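Local coordinates for polyketide synthase (Synechococcus sp., PDB 4GOX), which probably transfers a sulfonate group from the donor PAPS to an intermediate on the olefin synthase, a polyketide synthase that makes hydrocarbon, at residues 55-60 with 129-133; 80-84 with 95-99. The contacts are given in a common frame with arbitrary orientation. Numbering follows the deposited sequence.

Contact 1: residues 55-60 with 129-133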
loop_
_atom_site.group_PDB
_atom_site.type_symbol
_atom_site.label_atom_id
_atom_site.label_comp_id
_atom_site.label_asym_id
_atom_site.label_seq_id
_atom_site.Cartn_x
_atom_site.Cartn_y
_atom_site.Cartn_z
ATOM N N GLU A 55 0.258 1.862 -7.401
ATOM C CA GLU A 55 -0.841 0.922 -7.118
ATOM C C GLU A 55 -1.250 -0.027 -8.246
ATOM O O GLU A 55 -1.867 0.405 -9.226
ATOM C CB GLU A 55 -2.076 1.667 -6.591
ATOM C CG GLU A 55 -1.975 1.973 -5.109
ATOM C CD GLU A 55 -2.691 3.222 -4.651
ATOM O OE1 GLU A 55 -2.044 4.046 -3.967
ATOM O OE2 GLU A 55 -3.918 3.330 -4.878
ATOM N N LEU A 56 -0.885 -1.320 -8.093
ATOM C CA LEU A 56 -1.265 -2.409 -9.005
ATOM C C LEU A 56 -2.761 -2.711 -8.927
ATOM O O LEU A 56 -3.384 -3.021 -9.949
ATOM C CB LEU A 56 -0.440 -3.672 -8.677
ATOM C CG LEU A 56 1.091 -3.523 -8.834
ATOM C CD1 LEU A 56 1.816 -4.676 -8.161
ATOM C CD2 LEU A 56 1.500 -3.473 -10.332
ATOM N N HIS A 57 -3.355 -2.623 -7.700
ATOM C CA HIS A 57 -4.779 -2.894 -7.452
ATOM C C HIS A 57 -5.227 -4.244 -8.031
ATOM O O HIS A 57 -6.114 -4.297 -8.880
ATOM C CB HIS A 57 -5.700 -1.711 -7.881
ATOM C CG HIS A 57 -6.984 -1.674 -7.091
ATOM N ND1 HIS A 57 -6.978 -1.585 -5.699
ATOM C CD2 HIS A 57 -8.267 -1.809 -7.508
ATOM C CE1 HIS A 57 -8.250 -1.613 -5.331
ATOM N NE2 HIS A 57 -9.062 -1.751 -6.384
ATOM N N LEU A 58 -4.545 -5.326 -7.618
ATOM C CA LEU A 58 -4.793 -6.701 -8.098
ATOM C C LEU A 58 -5.524 -7.599 -7.075
ATOM O O LEU A 58 -6.438 -8.329 -7.441
ATOM C CB LEU A 58 -3.442 -7.356 -8.426
ATOM C CG LEU A 58 -2.685 -6.811 -9.662
ATOM C CD1 LEU A 58 -1.236 -7.332 -9.686
ATOM C CD2 LEU A 58 -3.428 -7.198 -10.946
ATOM N N LEU A 59 -5.108 -7.553 -5.802
ATOM C CA LEU A 59 -5.647 -8.399 -4.726
ATOM C C LEU A 59 -7.179 -8.507 -4.591
ATOM O O LEU A 59 -7.630 -9.628 -4.352
ATOM C CB LEU A 59 -4.937 -8.088 -3.403
ATOM C CG LEU A 59 -4.931 -9.170 -2.311
ATOM C CD1 LEU A 59 -4.136 -10.400 -2.764
ATOM C CD2 LEU A 59 -4.284 -8.634 -1.052
ATOM N N PRO A 60 -8.018 -7.435 -4.793
ATOM C CA PRO A 60 -9.483 -7.592 -4.626
ATOM C C PRO A 60 -10.205 -8.458 -5.643
ATOM O O PRO A 60 -11.406 -8.686 -5.495
ATOM C CB PRO A 60 -10.005 -6.159 -4.792
ATOM C CG PRO A 60 -8.844 -5.267 -4.554
ATOM C CD PRO A 60 -7.672 -6.018 -5.040
ATOM N N SER A 129 -0.998 -0.675 -1.176
ATOM C CA SER A 129 -2.408 -0.348 -1.313
ATOM C C SER A 129 -3.001 0.318 -0.081
ATOM O O SER A 129 -3.022 -0.298 0.988
ATOM C CB SER A 129 -3.244 -1.566 -1.674
ATOM O OG SER A 129 -4.617 -1.223 -1.601
ATOM N N PRO A 130 -3.638 1.506 -0.254
ATOM C CA PRO A 130 -4.369 2.126 0.875
ATOM C C PRO A 130 -5.844 1.677 0.949
ATOM O O PRO A 130 -6.637 2.260 1.681
ATOM C CB PRO A 130 -4.288 3.625 0.562
ATOM C CG PRO A 130 -4.149 3.701 -0.962
ATOM C CD PRO A 130 -3.703 2.339 -1.481
ATOM N N SER A 131 -6.233 0.674 0.157
ATOM C CA SER A 131 -7.616 0.220 0.137
ATOM C C SER A 131 -7.764 -1.286 0.387
ATOM O O SER A 131 -8.808 -1.652 0.873
ATOM C CB SER A 131 -8.303 0.637 -1.175
ATOM O OG SER A 131 -7.771 -0.082 -2.260
ATOM N N TYR A 132 -6.714 -2.140 0.154
ATOM C CA TYR A 132 -6.872 -3.595 0.423
ATOM C C TYR A 132 -7.358 -3.861 1.864
ATOM O O TYR A 132 -8.223 -4.704 2.048
ATOM C CB TYR A 132 -5.584 -4.415 0.200
ATOM C CG TYR A 132 -4.982 -4.521 -1.193
ATOM C CD1 TYR A 132 -5.703 -4.144 -2.327
ATOM C CD2 TYR A 132 -3.712 -5.053 -1.378
ATOM C CE1 TYR A 132 -5.129 -4.211 -3.604
ATOM C CE2 TYR A 132 -3.130 -5.132 -2.646
ATOM C CZ TYR A 132 -3.841 -4.711 -3.755
ATOM O OH TYR A 132 -3.254 -4.843 -4.991
ATOM N N GLY A 133 -6.837 -3.122 2.842
ATOM C CA GLY A 133 -7.210 -3.289 4.265
ATOM C C GLY A 133 -8.615 -2.894 4.661
ATOM O O GLY A 133 -9.068 -3.254 5.751
HETATM O O HOH W 1 -6.560 2.228 -3.782
HETATM O O HOH W 2 -2.280 -1.907 -4.912
HETATM O O HOH W 3 -4.823 -0.717 -4.350
#
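Two loops run side by side at the C-terminal ends of neighbouring parallel strands: 55-60 follows strand 50-51, and residues 129-133 start with the last residue of strand 124-129. CA atoms lie 6.1 Å apart at E55 and S129, 6.9 Å at P60 and Y132. Between these ends 55-60 curves around the end of the Y132 side chain; H57, in the left-handed region (phi/psi 51/56), turns the chain just before the two amides that meet Y132 OH. Y132 OH accepts from L58 N at 3.0 Å and, more weakly, from L59 N at 3.4 Å, and also hydrogen-bonds D127. L59 CB sits over one ring face, 3.6 Å from the Y132 centroid, a CH-pi contact, while P60 CD packs 3.4 Å from Y132 CE1. In this P-loop-type sulfotransferase fold, loops at these strand ends border the nucleotide site, and the side chain of P130 lies about 5 Å from bound adenosine-3'-5'-diphosphate. S129 OG accepts from S131 N (3.0 Å), an ST turn, and from Y132 N (2.9 Å), an ST motif. Waters join E55 OE2 to S131 OG and H57 ND1 to S129 OG. E55 OE1 forms a salt bridge with K128 and lies 3.4 Å from P130 CD.

Contact 2: residues 80-84 with 95-99; sequences LQRAL and SQAKV
This is plain packing of two sequence-adjacent helices in the largely helical part inserted between strands 50-51 and 124-129 of the parallel sheet, its centre about 19 Å from the centre of the chain. Residues 80-84 belong to helix 79-88 and 95-99 to helix 92-104, joined by a short connection. Both segments are regular alpha-helix, with L84 N bonded to L80 O at 3.1 Å and V99 N to S95 O at 3.1 Å. Their local axes approach to 9.2 Å with 116° between the N-to-C directions, a steep crossing; the two segments bury 309 Å², both sides summed. Closest in backbone are Q81 and S95, with CA atoms 5.3 Å apart. S95, whose chi1 of -144° lies between wells, donates from OG to Q81 O at 2.6 Å, and the same OG is 3.4 Å from L84 CB. One turn on, V99 (chi1 t) points at the first helix: its CG2 lies 3.9 Å from L80 CD2 and 3.8 Å from L84 CD1, with L80 in the t, p rotamer and L84 in m, t. Q81 (chi1 m, chi2 p) lays its side chain along the second helix, its CD 3.9 Å from V99 CG2, and its end meets the Q96 side chain. K98 CG lies 4.2 Å from L84 CD1. W102, with I112, L116 and Y115 of helix 109-119, extends the apolar packing. The small S95 is consistent with the short CA-CA distance to Q81, and its hydroxyl goes to a helix carbonyl, while the leucines and V99 supply hydrophobic packing beside that polar bond.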
loop_
_atom_site.group_PDB
_atom_site.type_symbol
_atom_site.label_atom_id
_atom_site.label_comp_id
_atom_site.label_asym_id
_atom_site.label_seq_id
_atom_site.Cartn_x
_atom_site.Cartn_y
_atom_site.Cartn_z
ATOM N N LEU A 80 -0.532 -0.801 -12.875
ATOM C CA LEU A 80 -0.153 -2.072 -13.491
ATOM C C LEU A 80 0.448 -1.774 -14.890
ATOM O O LEU A 80 1.481 -2.351 -15.226
ATOM C CB LEU A 80 -1.340 -3.047 -13.615
ATOM C CG LEU A 80 -1.056 -4.352 -14.387
ATOM C CD1 LEU A 80 -0.070 -5.255 -13.639
ATOM C CD2 LEU A 80 -2.351 -5.092 -14.721
ATOM N N GLN A 81 -0.177 -0.852 -15.664
ATOM C CA GLN A 81 0.333 -0.453 -16.985
ATOM C C GLN A 81 1.740 0.142 -16.807
ATOM O O GLN A 81 2.687 -0.344 -17.434
ATOM C CB GLN A 81 -0.620 0.544 -17.695
ATOM C CG GLN A 81 -1.847 -0.104 -18.338
ATOM C CD GLN A 81 -3.025 -0.288 -17.378
ATOM O OE1 GLN A 81 -2.864 -0.574 -16.179
ATOM N NE2 GLN A 81 -4.254 -0.140 -17.887
ATOM N N ARG A 82 1.882 1.104 -15.851
ATOM C CA ARG A 82 3.137 1.779 -15.523
ATOM C C ARG A 82 4.219 0.760 -15.150
ATOM O O ARG A 82 5.332 0.834 -15.680
ATOM C CB ARG A 82 2.912 2.839 -14.431
ATOM C CG ARG A 82 4.074 3.823 -14.231
ATOM C CD ARG A 82 4.249 4.769 -15.413
ATOM N NE ARG A 82 5.567 5.406 -15.439
ATOM C CZ ARG A 82 6.641 4.898 -16.037
ATOM N NH1 ARG A 82 6.576 3.722 -16.649
ATOM N NH2 ARG A 82 7.789 5.560 -16.023
ATOM N N ALA A 83 3.868 -0.236 -14.311
ATOM C CA ALA A 83 4.781 -1.323 -13.921
ATOM C C ALA A 83 5.334 -2.073 -15.151
ATOM O O ALA A 83 6.546 -2.267 -15.254
ATOM C CB ALA A 83 4.067 -2.312 -13.005
ATOM N N LEU A 84 4.436 -2.496 -16.056
ATOM C CA LEU A 84 4.741 -3.244 -17.282
ATOM C C LEU A 84 5.640 -2.439 -18.239
ATOM O O LEU A 84 6.611 -2.981 -18.780
ATOM C CB LEU A 84 3.434 -3.595 -17.990
ATOM C CG LEU A 84 2.513 -4.611 -17.326
ATOM C CD1 LEU A 84 1.185 -4.644 -18.061
ATOM C CD2 LEU A 84 3.172 -6.001 -17.280
ATOM N N SER A 95 1.464 -1.331 -23.426
ATOM C CA SER A 95 1.169 -1.711 -22.043
ATOM C C SER A 95 -0.313 -2.067 -21.926
ATOM O O SER A 95 -0.637 -3.186 -21.533
ATOM C CB SER A 95 1.520 -0.580 -21.080
ATOM O OG SER A 95 2.023 -1.119 -19.868
ATOM N N GLN A 96 -1.197 -1.130 -22.335
ATOM C CA GLN A 96 -2.646 -1.287 -22.370
ATOM C C GLN A 96 -3.065 -2.562 -23.139
ATOM O O GLN A 96 -3.920 -3.299 -22.651
ATOM C CB GLN A 96 -3.304 -0.027 -22.965
ATOM C CG GLN A 96 -4.801 0.107 -22.690
ATOM C CD GLN A 96 -5.132 0.176 -21.214
ATOM O OE1 GLN A 96 -4.937 1.203 -20.549
ATOM N NE2 GLN A 96 -5.639 -0.925 -20.673
ATOM N N ALA A 97 -2.414 -2.851 -24.285
ATOM C CA ALA A 97 -2.682 -4.035 -25.109
ATOM C C ALA A 97 -2.365 -5.348 -24.371
ATOM O O ALA A 97 -3.067 -6.339 -24.573
ATOM C CB ALA A 97 -1.898 -3.958 -26.425
ATOM N N LYS A 98 -1.306 -5.358 -23.535
ATOM C CA LYS A 98 -0.902 -6.519 -22.720
ATOM C C LYS A 98 -2.010 -6.731 -21.638
ATOM O O LYS A 98 -2.424 -7.875 -21.399
ATOM C CB LYS A 98 0.477 -6.247 -22.066
ATOM C CG LYS A 98 1.103 -7.401 -21.287
ATOM C CD LYS A 98 1.762 -8.443 -22.170
ATOM C CE LYS A 98 2.033 -9.716 -21.409
ATOM N NZ LYS A 98 1.995 -10.910 -22.294
ATOM N N VAL A 99 -2.527 -5.615 -21.057
ATOM C CA VAL A 99 -3.604 -5.625 -20.051
ATOM C C VAL A 99 -4.925 -6.150 -20.690
ATOM O O VAL A 99 -5.512 -7.098 -20.162
ATOM C CB VAL A 99 -3.754 -4.260 -19.322
ATOM C CG1 VAL A 99 -5.053 -4.182 -18.506
ATOM C CG2 VAL A 99 -2.544 -3.985 -18.425
#

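Overall arrangement
Contact 2 is nested within the span that contact 1 closes: the chain runs through 55-60, then 80-84 and 95-99, and returns to the sheet by strand 124-129, whose last residue opens 129-133. The centres are about 17 Å apart. Contact 1 lies near the middle of the chain, beside the parallel sheet and the nucleotide pocket, whereas contact 2 belongs to the helices farther out. They meet directly where L56 CD2 packs 3.8 Å from L80 CA and 3.9 Å from A83 CB. Helices 64-71 and 109-119 touch side chains of both contacts, so packing runs continuously from the loops at the strand ends to the outer helix pair.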